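Local coordinates for DNA double-strand break repair nuclease NurA (Sulfolobus solfataricus, PDB 2YGK), which processes the ends of linear double-stranded DNA as a manganese-dependent nuclease, probably acting with HerA in the resection that prepares double-strand breaks for repair, at residues A56-S61 with K304-V309; Y72-E77 with E106-L111; L115-A120 with I130-S135. All blocks are in the same frame, centred on the assembly; numbering follows the deposited sequence.

Interaction 1 of 3, residues A56-S61 with K304-V309. With MN (manganese (II) ion), chain C.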
ATOM      1  N   ALA A  56      -1.416 -19.024 -19.781  1.00 39.12           N
ATOM      2  CA  ALA A  56      -1.127 -17.854 -18.954  1.00 36.60           C
ATOM      3  C   ALA A  56      -1.811 -17.974 -17.577  1.00 36.17           C
ATOM      4  O   ALA A  56      -2.906 -18.470 -17.471  1.00 35.72           O
ATOM      5  CB  ALA A  56      -1.597 -16.606 -19.640  1.00 35.65           C
ATOM      6  N   ILE A  57      -1.135 -17.495 -16.542  1.00 35.19           N
ATOM      7  CA  ILE A  57      -1.667 -17.481 -15.228  1.00 35.33           C
ATOM      8  C   ILE A  57      -1.518 -16.084 -14.691  1.00 35.22           C
ATOM      9  O   ILE A  57      -0.410 -15.513 -14.764  1.00 34.63           O
ATOM     10  CB  ILE A  57      -0.920 -18.447 -14.275  1.00 36.40           C
ATOM     11  CG1 ILE A  57      -1.110 -19.928 -14.700  1.00 38.49           C
ATOM     12  CG2 ILE A  57      -1.428 -18.285 -12.812  1.00 35.15           C
ATOM     13  CD1 ILE A  57       0.114 -20.541 -15.363  1.00 39.48           C
ATOM     14  N   ASP A  58      -2.628 -15.546 -14.147  1.00 35.24           N
ATOM     15  CA  ASP A  58      -2.577 -14.365 -13.301  1.00 34.92           C
ATOM     16  C   ASP A  58      -3.480 -14.479 -12.095  1.00 34.63           C
ATOM     17  O   ASP A  58      -4.359 -15.392 -12.029  1.00 35.90           O
ATOM     18  CB  ASP A  58      -2.975 -13.114 -14.089  1.00 35.65           C
ATOM     19  CG  ASP A  58      -2.315 -11.854 -13.542  1.00 37.68           C
ATOM     20  OD1 ASP A  58      -1.866 -11.829 -12.399  1.00 39.46           O
ATOM     21  OD2 ASP A  58      -2.164 -10.886 -14.297  1.00 48.62           O
ATOM     22  N   GLY A  59      -3.349 -13.507 -11.183  1.00 32.52           N
ATOM     23  CA  GLY A  59      -4.127 -13.529  -9.953  1.00 32.32           C
ATOM     24  C   GLY A  59      -4.625 -12.184  -9.498  1.00 31.62           C
ATOM     25  O   GLY A  59      -4.101 -11.132  -9.918  1.00 31.30           O
ATOM     26  N   GLY A  60      -5.645 -12.230  -8.636  1.00 31.28           N
ATOM     27  CA  GLY A  60      -6.313 -11.038  -8.118  1.00 31.05           C
ATOM     28  C   GLY A  60      -6.627 -11.263  -6.667  1.00 31.44           C
ATOM     29  O   GLY A  60      -6.796 -12.410  -6.255  1.00 30.47           O
ATOM     30  N   SER A  61      -6.720 -10.172  -5.903  1.00 32.04           N
ATOM     31  CA  SER A  61      -6.923 -10.250  -4.475  1.00 33.96           C
ATOM     32  C   SER A  61      -7.306  -8.910  -3.871  1.00 34.93           C
ATOM     33  O   SER A  61      -7.072  -7.884  -4.461  1.00 34.98           O
ATOM     34  CB  SER A  61      -5.629 -10.657  -3.767  1.00 33.96           C
ATOM     35  OG  SER A  61      -4.855  -9.480  -3.570  1.00 36.62           O
ATOM     36  N   LYS A 304      -6.232 -11.509 -20.471  1.00 34.02           N
ATOM     37  CA  LYS A 304      -7.510 -12.130 -20.210  1.00 35.62           C
ATOM     38  C   LYS A 304      -7.498 -12.694 -18.834  1.00 34.75           C
ATOM     39  O   LYS A 304      -8.429 -12.482 -18.068  1.00 35.74           O
ATOM     40  CB  LYS A 304      -7.818 -13.266 -21.199  1.00 36.76           C
ATOM     41  CG  LYS A 304      -9.186 -13.903 -20.945  1.00 39.89           C
ATOM     42  CD  LYS A 304      -9.295 -15.289 -21.636  1.00 43.38           C
ATOM     43  CE  LYS A 304     -10.567 -16.066 -21.183  1.00 45.63           C
ATOM     44  NZ  LYS A 304     -11.783 -15.252 -20.976  1.00 44.94           N
ATOM     45  N   ALA A 305      -6.449 -13.427 -18.518  1.00 34.31           N
ATOM     46  CA  ALA A 305      -6.314 -13.986 -17.185  1.00 34.55           C
ATOM     47  C   ALA A 305      -6.464 -12.863 -16.176  1.00 35.25           C
ATOM     48  O   ALA A 305      -7.207 -12.979 -15.198  1.00 36.08           O
ATOM     49  CB  ALA A 305      -4.986 -14.667 -17.025  1.00 33.14           C
ATOM     50  N   HIS A 306      -5.794 -11.750 -16.446  1.00 35.99           N
ATOM     51  CA  HIS A 306      -5.759 -10.649 -15.506  1.00 36.96           C
ATOM     52  C   HIS A 306      -7.146 -10.067 -15.403  1.00 39.25           C
ATOM     53  O   HIS A 306      -7.620  -9.749 -14.313  1.00 40.50           O
ATOM     54  CB  HIS A 306      -4.763  -9.605 -15.971  1.00 36.72           C
ATOM     55  CG  HIS A 306      -4.701  -8.386 -15.114  1.00 40.02           C
ATOM     56  ND1 HIS A 306      -4.326  -8.426 -13.789  1.00 47.81           N
ATOM     57  CD2 HIS A 306      -4.914  -7.086 -15.391  1.00 46.23           C
ATOM     58  CE1 HIS A 306      -4.327  -7.205 -13.281  1.00 46.19           C
ATOM     59  NE2 HIS A 306      -4.673  -6.371 -14.238  1.00 47.43           N
HETATM   60  N   MSE A 307      -7.835  -9.923 -16.521  1.00 41.31           N
HETATM   61  CA  MSE A 307      -9.116  -9.238 -16.450  1.00 43.01           C
HETATM   62  C   MSE A 307     -10.133 -10.069 -15.664  1.00 43.89           C
HETATM   63  O   MSE A 307     -11.013  -9.546 -14.970  1.00 44.80           O
HETATM   64  CB  MSE A 307      -9.627  -8.932 -17.842  1.00 44.41           C
HETATM   65  CG  MSE A 307      -8.928  -7.767 -18.488  1.00 45.50           C
HETATM   66 SE   MSE A 307      -9.491  -7.661 -20.357  1.00 53.49          SE
HETATM   67  CE  MSE A 307     -11.352  -7.129 -20.023  1.00 56.09           C
ATOM     68  N   ASP A 308     -10.022 -11.374 -15.765  1.00 43.55           N
ATOM     69  CA  ASP A 308     -11.030 -12.209 -15.143  1.00 44.29           C
ATOM     70  C   ASP A 308     -10.887 -12.257 -13.641  1.00 44.13           C
ATOM     71  O   ASP A 308     -11.874 -12.280 -12.951  1.00 44.26           O
ATOM     72  CB  ASP A 308     -10.945 -13.606 -15.727  1.00 44.26           C
ATOM     73  CG  ASP A 308     -11.441 -13.651 -17.126  1.00 43.35           C
ATOM     74  OD1 ASP A 308     -12.171 -12.723 -17.491  1.00 43.44           O
ATOM     75  OD2 ASP A 308     -11.140 -14.612 -17.854  1.00 41.84           O
ATOM     76  N   VAL A 309      -9.654 -12.271 -13.143  1.00 43.71           N
ATOM     77  CA  VAL A 309      -9.455 -12.406 -11.710  1.00 44.46           C
ATOM     78  C   VAL A 309      -9.602 -11.089 -10.953  1.00 44.83           C
ATOM     79  O   VAL A 309      -9.719 -11.104  -9.737  1.00 43.94           O
ATOM     80  CB  VAL A 309      -8.070 -13.036 -11.365  1.00 43.44           C
ATOM     81  CG1 VAL A 309      -8.053 -14.437 -11.834  1.00 44.83           C
ATOM     82  CG2 VAL A 309      -6.914 -12.234 -11.946  1.00 41.30           C
TER
HETATM   83 MN    MN C1336      -0.698 -10.198 -11.080  1.00115.93          MN
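Asp58, Ala305 and Val309 carry the contact between the strand segment 56-61 and the helix segment 304-309, which run in nearly the same direction, 24° apart. Ala305 CB lies against the strand backbone, 3.8 Å from Asp58 N and almost as near to Asp58 CB. One helical turn later Val309 closes on the two glycines: its CG2 sits 3.4 Å from Gly59 C, while its CG1 lies near Asp58 O. A CB on Gly60 would collide with Val309 O, and the absence of one allows the helix end to come this close.

The carboxylate of Asp58 has its CG anti to the backbone N (chi1 -152°), and its two oxygens have different neighbours. OD1 binds manganese at 2.4 Å; OD2 is turned to His306, 3.3 Å from ND1. The two side chains run alongside each other in the same direction, the imidazole turned only 27° from the plane of the carboxylate. Asp133 OD2 is the second protein ligand of the metal. A metal-binding aspartate on an inner strand of the mixed sheet, paired with another on the neighbouring strand, is consistent with the RNase H-like core of the NurA family; helix 300-309 covers one face of the sheet here.

Interaction 2 of 3, residues Y72-E77 with E106-L111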
ATOM      1  N   TYR A  72     -10.999 -10.989   3.174  1.00 47.50           N
ATOM      2  CA  TYR A  72     -10.253 -11.056   1.931  1.00 46.28           C
ATOM      3  C   TYR A  72     -10.819 -12.041   0.932  1.00 45.15           C
ATOM      4  O   TYR A  72     -11.590 -12.933   1.254  1.00 46.37           O
ATOM      5  CB  TYR A  72      -8.816 -11.458   2.199  1.00 46.08           C
ATOM      6  CG  TYR A  72      -8.693 -12.892   2.633  1.00 48.84           C
ATOM      7  CD1 TYR A  72      -8.774 -13.243   3.980  1.00 52.54           C
ATOM      8  CD2 TYR A  72      -8.536 -13.898   1.704  1.00 48.61           C
ATOM      9  CE1 TYR A  72      -8.663 -14.567   4.382  1.00 54.43           C
ATOM     10  CE2 TYR A  72      -8.426 -15.209   2.090  1.00 51.81           C
ATOM     11  CZ  TYR A  72      -8.489 -15.548   3.436  1.00 55.27           C
ATOM     12  OH  TYR A  72      -8.377 -16.884   3.811  1.00 57.52           O
ATOM     13  N   ALA A  73     -10.354 -11.888  -0.291  1.00 42.90           N
ATOM     14  CA  ALA A  73     -10.733 -12.744  -1.372  1.00 41.55           C
ATOM     15  C   ALA A  73      -9.555 -12.800  -2.307  1.00 39.81           C
ATOM     16  O   ALA A  73      -9.006 -11.778  -2.682  1.00 38.93           O
ATOM     17  CB  ALA A  73     -11.942 -12.181  -2.064  1.00 41.50           C
ATOM     18  N   VAL A  74      -9.167 -14.004  -2.678  1.00 39.72           N
ATOM     19  CA  VAL A  74      -8.090 -14.230  -3.638  1.00 38.60           C
ATOM     20  C   VAL A  74      -8.635 -15.111  -4.747  1.00 39.30           C
ATOM     21  O   VAL A  74      -9.577 -15.903  -4.518  1.00 40.51           O
ATOM     22  CB  VAL A  74      -6.922 -14.991  -2.992  1.00 38.75           C
ATOM     23  CG1 VAL A  74      -6.192 -14.108  -1.964  1.00 38.84           C
ATOM     24  CG2 VAL A  74      -7.435 -16.297  -2.364  1.00 38.01           C
ATOM     25  N   GLY A  75      -8.029 -15.003  -5.929  1.00 38.06           N
ATOM     26  CA  GLY A  75      -8.411 -15.823  -7.048  1.00 38.41           C
ATOM     27  C   GLY A  75      -7.313 -15.874  -8.107  1.00 37.52           C
ATOM     28  O   GLY A  75      -6.621 -14.903  -8.354  1.00 36.48           O
ATOM     29  N   ALA A  76      -7.155 -17.020  -8.735  1.00 38.04           N
ATOM     30  CA  ALA A  76      -6.216 -17.130  -9.822  1.00 38.34           C
ATOM     31  C   ALA A  76      -6.878 -17.935 -10.933  1.00 39.25           C
ATOM     32  O   ALA A  76      -7.783 -18.743 -10.686  1.00 40.78           O
ATOM     33  CB  ALA A  76      -4.895 -17.764  -9.352  1.00 38.15           C
ATOM     34  N   GLU A  77      -6.436 -17.681 -12.151  1.00 38.71           N
ATOM     35  CA  GLU A  77      -6.951 -18.353 -13.309  1.00 40.30           C
ATOM     36  C   GLU A  77      -5.828 -18.728 -14.263  1.00 39.95           C
ATOM     37  O   GLU A  77      -4.919 -17.950 -14.483  1.00 38.59           O
ATOM     38  CB  GLU A  77      -7.915 -17.412 -14.002  1.00 41.10           C
ATOM     39  CG  GLU A  77      -8.588 -17.987 -15.217  1.00 44.77           C
ATOM     40  CD  GLU A  77      -9.665 -17.080 -15.732  1.00 48.89           C
ATOM     41  OE1 GLU A  77      -9.407 -16.157 -16.450  1.00 51.17           O
ATOM     42  OE2 GLU A  77     -10.817 -17.235 -15.425  1.00 52.31           O
ATOM     43  N   GLU A 106       0.005  -8.407   3.073  1.00 54.90           N
ATOM     44  CA  GLU A 106       1.081  -9.157   2.473  1.00 53.57           C
ATOM     45  C   GLU A 106       0.720 -10.663   2.451  1.00 51.72           C
ATOM     46  O   GLU A 106       0.885 -11.348   1.418  1.00 50.10           O
ATOM     47  CB  GLU A 106       2.385  -8.886   3.227  1.00 55.53           C
ATOM     48  CG  GLU A 106       3.591  -9.034   2.323  1.00 58.43           C
ATOM     49  CD  GLU A 106       4.883  -9.325   3.051  1.00 63.02           C
ATOM     50  OE1 GLU A 106       5.030  -8.895   4.222  1.00 64.90           O
ATOM     51  OE2 GLU A 106       5.753  -9.986   2.417  1.00 66.32           O
ATOM     52  N   ARG A 107       0.173 -11.169   3.560  1.00 50.07           N
ATOM     53  CA  ARG A 107      -0.284 -12.543   3.555  1.00 48.77           C
ATOM     54  C   ARG A 107      -1.317 -12.759   2.458  1.00 45.81           C
ATOM     55  O   ARG A 107      -1.317 -13.807   1.822  1.00 45.54           O
ATOM     56  CB  ARG A 107      -0.870 -12.985   4.901  1.00 50.46           C
ATOM     57  CG  ARG A 107       0.010 -12.656   6.078  1.00 53.57           C
ATOM     58  CD  ARG A 107      -0.236 -13.511   7.292  1.00 56.85           C
ATOM     59  NE  ARG A 107      -1.550 -13.328   7.898  1.00 59.12           N
ATOM     60  CZ  ARG A 107      -1.917 -12.260   8.579  1.00 60.14           C
ATOM     61  NH1 ARG A 107      -1.073 -11.237   8.731  1.00 62.92           N
ATOM     62  NH2 ARG A 107      -3.143 -12.214   9.083  1.00 59.98           N
ATOM     63  N   ILE A 108      -2.220 -11.798   2.257  1.00 43.45           N
ATOM     64  CA  ILE A 108      -3.261 -11.988   1.272  1.00 40.94           C
ATOM     65  C   ILE A 108      -2.584 -12.152  -0.085  1.00 39.41           C
ATOM     66  O   ILE A 108      -2.923 -13.062  -0.846  1.00 37.24           O
ATOM     67  CB  ILE A 108      -4.249 -10.828   1.187  1.00 40.59           C
ATOM     68  CG1 ILE A 108      -5.163 -10.799   2.415  1.00 41.67           C
ATOM     69  CG2 ILE A 108      -5.117 -10.952  -0.061  1.00 38.13           C
ATOM     70  CD1 ILE A 108      -5.770  -9.414   2.687  1.00 40.84           C
ATOM     71  N   SER A 109      -1.629 -11.280  -0.382  1.00 38.81           N
ATOM     72  CA  SER A 109      -1.006 -11.327  -1.687  1.00 38.56           C
ATOM     73  C   SER A 109      -0.166 -12.585  -1.869  1.00 38.48           C
ATOM     74  O   SER A 109      -0.140 -13.137  -2.948  1.00 37.88           O
ATOM     75  CB  SER A 109      -0.210 -10.053  -1.988  1.00 38.47           C
ATOM     76  OG  SER A 109       0.593  -9.679  -0.904  1.00 42.32           O
ATOM     77  N   LEU A 110       0.516 -13.031  -0.816  1.00 39.99           N
ATOM     78  CA  LEU A 110       1.328 -14.238  -0.895  1.00 40.26           C
ATOM     79  C   LEU A 110       0.422 -15.444  -1.090  1.00 40.73           C
ATOM     80  O   LEU A 110       0.779 -16.399  -1.773  1.00 41.34           O
ATOM     81  CB  LEU A 110       2.168 -14.425   0.371  1.00 41.62           C
ATOM     82  CG  LEU A 110       3.346 -13.456   0.447  1.00 41.98           C
ATOM     83  CD1 LEU A 110       3.949 -13.377   1.850  1.00 42.79           C
ATOM     84  CD2 LEU A 110       4.403 -13.811  -0.544  1.00 39.93           C
ATOM     85  N   LEU A 111      -0.740 -15.418  -0.457  1.00 41.36           N
ATOM     86  CA  LEU A 111      -1.734 -16.448  -0.667  1.00 41.87           C
ATOM     87  C   LEU A 111      -2.190 -16.462  -2.130  1.00 41.43           C
ATOM     88  O   LEU A 111      -2.290 -17.530  -2.749  1.00 42.13           O
ATOM     89  CB  LEU A 111      -2.881 -16.222   0.275  1.00 42.21           C
ATOM     90  CG  LEU A 111      -4.091 -17.139   0.238  1.00 43.92           C
ATOM     91  CD1 LEU A 111      -3.728 -18.610   0.066  1.00 44.29           C
ATOM     92  CD2 LEU A 111      -4.877 -16.892   1.538  1.00 43.91           C
TER
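Opposite each other at Tyr72 and Ile108, whose CA atoms are 7.1 Å apart, strand 72-77 and helix 106-111 run 23° from parallel, their axes approaching to 8.6 Å. No hydrogen bond links them, and four buried apolar side chains make the contact. Tyr72 and Val74, two residues apart on one face of the strand, meet Ile108 and Leu111, which lie about one turn apart on the helix.

Ile108 touches both strand residues with different branches. Its CG1 is anti to the carbonyl carbon, and CG1 and CD1 both come up to Tyr72 CB, CD1 at 3.7 Å. The other branch, CG2, is 3.8 Å from Val74 CG1, a methyl that also lies against the backbone oxygen Ile108 O. An alanine in place of Ile108 would lack both branches, and would probably open a gap beside Tyr72 CB and Val74 CG1 in this buried layer.

This is one face of the mixed sheet of an RNase H-like domain, where the helix following the antiparallel hairpin strands, here helix 104-123, packs along them. Phe98 of the edge strand 85-98 extends the layer: it stacks on the Tyr72 ring, touches Ile108 and Leu111, and forms a cation-pi pair with Arg107.

Leu111, with CG anti to its backbone N (chi1 178°), crosses the Tyr72 side chain at about a right angle. Its CD2 approaches the outer part of the ring, 4.0 Å from CE2 and only slightly farther from the hydroxyl oxygen OH. Toward the middle of the strand, Leu111 CG makes a looser contact with Val74 CG1, at 4.3 Å. Val74 also touches Leu115, one turn further along the same helix.

Interaction 3 of 3, residues L115-A120 with I130-S135. With MN (manganese (II) ion), chain C.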
ATOM      1  N   LEU A 115      -1.660 -19.517  -5.293  1.00 39.46           N
ATOM      2  CA  LEU A 115      -2.659 -20.135  -6.163  1.00 39.04           C
ATOM      3  C   LEU A 115      -2.234 -20.047  -7.624  1.00 38.64           C
ATOM      4  O   LEU A 115      -2.451 -20.992  -8.408  1.00 40.37           O
ATOM      5  CB  LEU A 115      -4.032 -19.495  -5.992  1.00 38.38           C
ATOM      6  CG  LEU A 115      -4.718 -19.687  -4.633  1.00 40.36           C
ATOM      7  CD1 LEU A 115      -6.029 -18.886  -4.611  1.00 41.94           C
ATOM      8  CD2 LEU A 115      -4.978 -21.140  -4.316  1.00 39.89           C
ATOM      9  N   GLU A 116      -1.640 -18.913  -7.999  1.00 37.10           N
ATOM     10  CA  GLU A 116      -1.068 -18.762  -9.328  1.00 35.88           C
ATOM     11  C   GLU A 116      -0.066 -19.876  -9.559  1.00 36.17           C
ATOM     12  O   GLU A 116      -0.215 -20.676 -10.475  1.00 36.02           O
ATOM     13  CB  GLU A 116      -0.358 -17.412  -9.487  1.00 34.64           C
ATOM     14  CG  GLU A 116      -1.283 -16.261  -9.606  1.00 36.52           C
ATOM     15  CD  GLU A 116      -0.612 -14.892  -9.549  1.00 36.86           C
ATOM     16  OE1 GLU A 116       0.254 -14.589 -10.353  1.00 39.41           O
ATOM     17  OE2 GLU A 116      -0.992 -14.083  -8.707  1.00 39.92           O
ATOM     18  N   LEU A 117       0.959 -19.926  -8.712  1.00 36.34           N
ATOM     19  CA  LEU A 117       2.043 -20.873  -8.916  1.00 37.28           C
ATOM     20  C   LEU A 117       1.511 -22.287  -8.864  1.00 39.91           C
ATOM     21  O   LEU A 117       1.948 -23.115  -9.651  1.00 41.03           O
ATOM     22  CB  LEU A 117       3.140 -20.713  -7.882  1.00 37.59           C
ATOM     23  CG  LEU A 117       3.861 -19.353  -7.785  1.00 35.24           C
ATOM     24  CD1 LEU A 117       4.682 -19.434  -6.497  1.00 32.12           C
ATOM     25  CD2 LEU A 117       4.724 -18.954  -9.064  1.00 28.03           C
ATOM     26  N   SER A 118       0.547 -22.591  -8.000  1.00 41.03           N
ATOM     27  CA  SER A 118       0.032 -23.957  -8.072  1.00 44.12           C
ATOM     28  C   SER A 118      -0.774 -24.250  -9.352  1.00 44.21           C
ATOM     29  O   SER A 118      -0.819 -25.371  -9.780  1.00 46.28           O
ATOM     30  CB  SER A 118      -0.733 -24.350  -6.813  1.00 45.35           C
ATOM     31  OG  SER A 118      -2.039 -23.860  -6.877  1.00 48.96           O
ATOM     32  N   LEU A 119      -1.386 -23.263  -9.983  1.00 43.78           N
ATOM     33  CA  LEU A 119      -2.046 -23.504 -11.275  1.00 44.49           C
ATOM     34  C   LEU A 119      -1.004 -23.663 -12.388  1.00 45.21           C
ATOM     35  O   LEU A 119      -1.231 -24.349 -13.392  1.00 46.01           O
ATOM     36  CB  LEU A 119      -3.025 -22.375 -11.626  1.00 43.16           C
ATOM     37  CG  LEU A 119      -4.298 -22.291 -10.783  1.00 44.51           C
ATOM     38  CD1 LEU A 119      -5.153 -21.090 -11.113  1.00 44.58           C
ATOM     39  CD2 LEU A 119      -5.098 -23.526 -11.020  1.00 49.27           C
ATOM     40  N   ALA A 120       0.149 -23.047 -12.221  1.00 45.54           N
ATOM     41  CA  ALA A 120       1.224 -23.262 -13.185  1.00 46.66           C
ATOM     42  C   ALA A 120       1.628 -24.747 -13.167  1.00 49.77           C
ATOM     43  O   ALA A 120       1.968 -25.330 -14.205  1.00 51.55           O
ATOM     44  CB  ALA A 120       2.413 -22.358 -12.870  1.00 45.40           C
ATOM     45  N   ILE A 130       4.641 -21.272 -20.713  1.00 42.84           N
ATOM     46  CA  ILE A 130       3.811 -20.805 -19.614  1.00 41.50           C
ATOM     47  C   ILE A 130       4.138 -19.351 -19.397  1.00 39.83           C
ATOM     48  O   ILE A 130       5.290 -18.998 -19.258  1.00 40.03           O
ATOM     49  CB  ILE A 130       4.103 -21.569 -18.318  1.00 42.24           C
ATOM     50  CG1 ILE A 130       3.834 -23.053 -18.504  1.00 43.30           C
ATOM     51  CG2 ILE A 130       3.221 -21.061 -17.159  1.00 41.34           C
ATOM     52  CD1 ILE A 130       4.171 -23.826 -17.279  1.00 43.65           C
ATOM     53  N   LEU A 131       3.126 -18.501 -19.399  1.00 38.89           N
ATOM     54  CA  LEU A 131       3.318 -17.086 -19.135  1.00 37.52           C
ATOM     55  C   LEU A 131       2.809 -16.750 -17.747  1.00 37.71           C
ATOM     56  O   LEU A 131       1.616 -16.857 -17.481  1.00 38.10           O
ATOM     57  CB  LEU A 131       2.548 -16.252 -20.148  1.00 36.65           C
ATOM     58  CG  LEU A 131       2.726 -16.678 -21.583  1.00 35.54           C
ATOM     59  CD1 LEU A 131       1.957 -15.727 -22.489  1.00 31.65           C
ATOM     60  CD2 LEU A 131       4.240 -16.686 -21.899  1.00 35.78           C
HETATM   61  N   MSE A 132       3.718 -16.341 -16.873  1.00 37.97           N
HETATM   62  CA  MSE A 132       3.367 -15.778 -15.586  1.00 37.97           C
HETATM   63  C   MSE A 132       3.415 -14.259 -15.670  1.00 37.31           C
HETATM   64  O   MSE A 132       4.243 -13.698 -16.408  1.00 36.69           O
HETATM   65  CB  MSE A 132       4.379 -16.182 -14.500  1.00 39.25           C
HETATM   66  CG  MSE A 132       4.750 -17.659 -14.453  1.00 42.14           C
HETATM   67 SE   MSE A 132       3.353 -18.799 -13.782  1.00 48.67          SE
HETATM   68  CE  MSE A 132       2.972 -17.920 -12.118  1.00 42.67           C
ATOM     69  N   ASP A 133       2.579 -13.619 -14.846  1.00 37.07           N
ATOM     70  CA  ASP A 133       2.519 -12.178 -14.709  1.00 37.39           C
ATOM     71  C   ASP A 133       3.337 -11.742 -13.511  1.00 37.71           C
ATOM     72  O   ASP A 133       2.986 -12.031 -12.399  1.00 39.11           O
ATOM     73  CB  ASP A 133       1.081 -11.744 -14.502  1.00 38.08           C
ATOM     74  CG  ASP A 133       0.952 -10.262 -14.291  1.00 39.50           C
ATOM     75  OD1 ASP A 133       1.426  -9.508 -15.128  1.00 45.12           O
ATOM     76  OD2 ASP A 133       0.366  -9.835 -13.304  1.00 47.82           O
ATOM     77  N   GLY A 134       4.428 -11.047 -13.741  1.00 37.79           N
ATOM     78  CA  GLY A 134       5.364 -10.732 -12.692  1.00 38.04           C
ATOM     79  C   GLY A 134       6.764 -11.275 -12.917  1.00 38.64           C
ATOM     80  O   GLY A 134       6.971 -12.281 -13.595  1.00 37.73           O
ATOM     81  N   SER A 135       7.735 -10.622 -12.289  1.00 39.69           N
ATOM     82  CA  SER A 135       9.140 -11.000 -12.447  1.00 41.08           C
ATOM     83  C   SER A 135       9.529 -12.213 -11.614  1.00 41.98           C
ATOM     84  O   SER A 135       8.937 -12.471 -10.558  1.00 42.49           O
ATOM     85  CB  SER A 135       9.999  -9.857 -11.995  1.00 42.03           C
ATOM     86  OG  SER A 135       9.633  -9.546 -10.641  1.00 45.41           O
TER
HETATM   87 MN    MN C1336      -0.698 -10.198 -11.080  1.00115.93          MN
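Glu116 OE1 and Asp133 O face each other across the contact, 4.3 Å apart, and both are held by Lys139 NZ, the first by a salt bridge, the second by a hydrogen bond. Through this lysine the helix carboxylate and the end of the strand are tied together. Ser135 N-caps the short helix 136-140 that supplies it, with OG bonded to Lys138 N.

Deeper in, selenomethionine Met132 provides most of the apolar contact. Its chain bends at chi2 (-72°) and again at chi3 (-53°), the second turn placing the methyl CE close to the helix. There CE lies 3.7 Å from Leu117 CD2, the two side chains crossing at about a right angle, and somewhat farther from Glu116 CB. The selenium packs on the next turn, 3.8 Å from Ala120 CB. Ile130 CD1 approaches Ala120 O and extends the contact toward the start of the strand.

Asp133 follows directly and binds manganese through OD2 at 2.5 Å. The metal is shared with Asp58 OD1 on the neighbouring strand 54-65.

Helix 115-120 and strand 130-133 are antiparallel, at 178°, as expected for the second half of a beta-alpha-beta crossover. Helix 104-123 joins strand 85-98 to the parallel strand 129-133 and brings the second metal-binding aspartate beside the first, as in the RNase H-like fold.

Overall arrangement
All three interactions rest on one mixed sheet. Its strand 54-65, in interaction 1, has strand 70-82 of interaction 2 as one neighbour and strand 129-133 of interaction 3 as the other; Gly60 N to Gly75 O (2.9 Å) and Ile57 N to Leu131 O (3.0 Å) are probable hydrogen bonds joining them. Helix 300-309 packs on one face, helix 104-123 on the other, where it serves both interactions 2 and 3. Interactions 1 and 3, with centres 10 Å apart, meet at the manganese, where Asp58 OD2 and Asp133 OD2 approach to 2.9 Å. Interaction 2 stands back from the metal, the Val74 side chain about 11 Å from it.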